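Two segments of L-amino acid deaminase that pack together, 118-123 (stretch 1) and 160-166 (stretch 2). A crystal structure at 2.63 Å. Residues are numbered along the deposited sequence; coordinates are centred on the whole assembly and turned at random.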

# COMPACT_ATOMS: atom_id res chain seq x y z
N THR A 118 -16.83 6.60 -2.94
CA THR A 118 -16.67 6.83 -4.37
C THR A 118 -16.66 8.35 -4.54
O THR A 118 -17.69 9.01 -4.37
CB THR A 118 -17.79 6.12 -5.18
OG1 THR A 118 -17.77 4.72 -4.88
CG2 THR A 118 -17.59 6.31 -6.68
N GLN A 119 -15.48 8.89 -4.85
CA GLN A 119 -15.20 10.32 -4.66
C GLN A 119 -15.06 11.16 -5.93
O GLN A 119 -15.58 12.28 -5.98
CB GLN A 119 -13.95 10.48 -3.79
CG GLN A 119 -13.78 11.86 -3.17
CD GLN A 119 -12.48 12.02 -2.41
OE1 GLN A 119 -11.45 11.43 -2.75
NE2 GLN A 119 -12.51 12.84 -1.37
N GLY A 120 -14.35 10.64 -6.92
CA GLY A 120 -14.01 11.41 -8.12
C GLY A 120 -12.66 12.09 -7.97
O GLY A 120 -12.31 12.57 -6.89
N ARG A 121 -11.90 12.12 -9.07
CA ARG A 121 -10.56 12.70 -9.08
C ARG A 121 -10.29 13.44 -10.38
O ARG A 121 -10.52 12.90 -11.46
CB ARG A 121 -9.51 11.60 -8.89
CG ARG A 121 -8.07 12.07 -8.80
CD ARG A 121 -7.13 10.89 -8.84
NE ARG A 121 -5.76 11.23 -8.49
CZ ARG A 121 -4.76 11.39 -9.36
NH1 ARG A 121 -4.98 11.23 -10.66
NH2 ARG A 121 -3.55 11.70 -8.93
N VAL A 122 -9.81 14.68 -10.26
CA VAL A 122 -9.36 15.47 -11.41
C VAL A 122 -7.85 15.67 -11.40
O VAL A 122 -7.28 16.13 -10.40
CB VAL A 122 -10.10 16.83 -11.56
CG1 VAL A 122 -11.48 16.63 -12.15
CG2 VAL A 122 -10.18 17.60 -10.24
N GLU A 123 -7.21 15.30 -12.50
CA GLU A 123 -5.80 15.61 -12.71
C GLU A 123 -5.62 16.50 -13.93
O GLU A 123 -5.89 16.08 -15.06
CB GLU A 123 -4.94 14.34 -12.81
CG GLU A 123 -3.44 14.62 -12.83
CD GLU A 123 -2.56 13.37 -12.77
OE1 GLU A 123 -3.01 12.33 -12.25
OE2 GLU A 123 -1.40 13.44 -13.24
N GLU A 160 -18.09 21.58 -15.74
CA GLU A 160 -17.83 20.32 -15.02
C GLU A 160 -16.51 20.31 -14.26
O GLU A 160 -16.41 19.72 -13.19
CB GLU A 160 -17.87 19.14 -15.99
CG GLU A 160 -19.04 18.19 -15.78
CD GLU A 160 -18.71 16.77 -16.21
OE1 GLU A 160 -18.58 15.90 -15.32
OE2 GLU A 160 -18.56 16.54 -17.43
N LEU A 161 -15.50 20.97 -14.83
CA LEU A 161 -14.19 21.08 -14.21
C LEU A 161 -14.16 22.12 -13.10
O LEU A 161 -13.60 21.87 -12.03
CB LEU A 161 -13.11 21.39 -15.26
CG LEU A 161 -11.66 21.56 -14.80
CD1 LEU A 161 -11.14 20.32 -14.08
CD2 LEU A 161 -10.77 21.90 -15.99
N ASN A 162 -14.77 23.28 -13.36
CA ASN A 162 -14.80 24.40 -12.41
C ASN A 162 -15.65 24.12 -11.17
O ASN A 162 -15.42 24.72 -10.12
CB ASN A 162 -15.25 25.68 -13.11
CG ASN A 162 -14.25 26.18 -14.13
OD1 ASN A 162 -14.52 26.18 -15.33
ND2 ASN A 162 -13.07 26.59 -13.67
N GLN A 163 -16.61 23.21 -11.31
CA GLN A 163 -17.41 22.72 -10.19
C GLN A 163 -16.57 21.82 -9.28
O GLN A 163 -16.79 21.76 -8.07
CB GLN A 163 -18.65 21.96 -10.69
CG GLN A 163 -19.80 21.90 -9.71
N ARG A 164 -15.60 21.13 -9.89
CA ARG A 164 -14.67 20.24 -9.18
C ARG A 164 -13.48 20.99 -8.57
O ARG A 164 -12.76 20.44 -7.73
CB ARG A 164 -14.18 19.14 -10.13
CG ARG A 164 -15.12 17.96 -10.27
CD ARG A 164 -14.80 16.88 -9.24
NE ARG A 164 -15.93 16.00 -8.97
CZ ARG A 164 -15.93 15.00 -8.09
NH1 ARG A 164 -14.84 14.72 -7.38
NH2 ARG A 164 -17.03 14.27 -7.93
N LEU A 165 -13.28 22.24 -9.01
CA LEU A 165 -12.18 23.08 -8.52
C LEU A 165 -12.70 24.42 -7.96
O LEU A 165 -12.25 25.49 -8.37
CB LEU A 165 -11.15 23.32 -9.63
CG LEU A 165 -10.47 22.15 -10.37
CD1 LEU A 165 -9.69 22.68 -11.56
CD2 LEU A 165 -9.56 21.34 -9.46
N ARG A 166 -13.65 24.33 -7.03
CA ARG A 166 -14.28 25.52 -6.42
C ARG A 166 -13.31 26.28 -5.51
O ARG A 166 -12.73 25.71 -4.58
CB ARG A 166 -15.55 25.15 -5.66
CG ARG A 166 -16.78 24.93 -6.54
CD ARG A 166 -18.03 24.63 -5.72
NE ARG A 166 -18.07 23.25 -5.21
CZ ARG A 166 -17.76 22.88 -3.97
NH1 ARG A 166 -17.36 23.76 -3.06
NH2 ARG A 166 -17.84 21.60 -3.63

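This is a small contact, 236 Å² counted over both sides, in which the guanidinium of one arginine grips a backbone carbonyl while a single valine fills the apolar space beside it. The strand 121-123 runs steeply across the helix, at 108° between their directions, and the axes come no nearer than 9.9 Å, so side chains must span the gap.

Arg164 does most of the spanning from stretch 2. Its CA-to-CB bond points toward stretch 1, and its guanidinium meets Gln119 O near the plane of the group. Both terminal nitrogens donate to that one oxygen: Arg164 NH1 lies 2.9 Å from Gln119 O, and Arg164 NH2 lies 3.1 Å from it. The planar group presents two N-H donors side by side, which suits a forked grip on one acceptor. Because the acceptor belongs to the main chain, the grip does not draw on the side chain of Gln119, whose NE2 is bonded elsewhere in the structure.

Gly120 suits its place on two counts. At its backbone angles a CB would jam against the carbonyl oxygen of Gln119, and an ideal CB on Gly120 would also sit 2.5 Å from Arg164 NH1, a clash. Its bareness leaves room for the guanidinium.

Val122, buried and directed toward stretch 2, supplies the apolar part. Val122 CG1 lies 4.2 Å from Leu161 CD1 and 4.2 Å from Arg164 CB, while Val122 CG2 lies 3.9 Å from Leu165 CD2. Both leucines leave the backbone sideways, but their ends come nearer, which lets a short branched side chain meet them.

Directions alternate along the strand: Arg121 and Glu123 point away and pair with each other, Arg121 NH1 to Glu123 OE1 at 2.8 Å in a salt bridge, while Val122 between them points toward stretch 2.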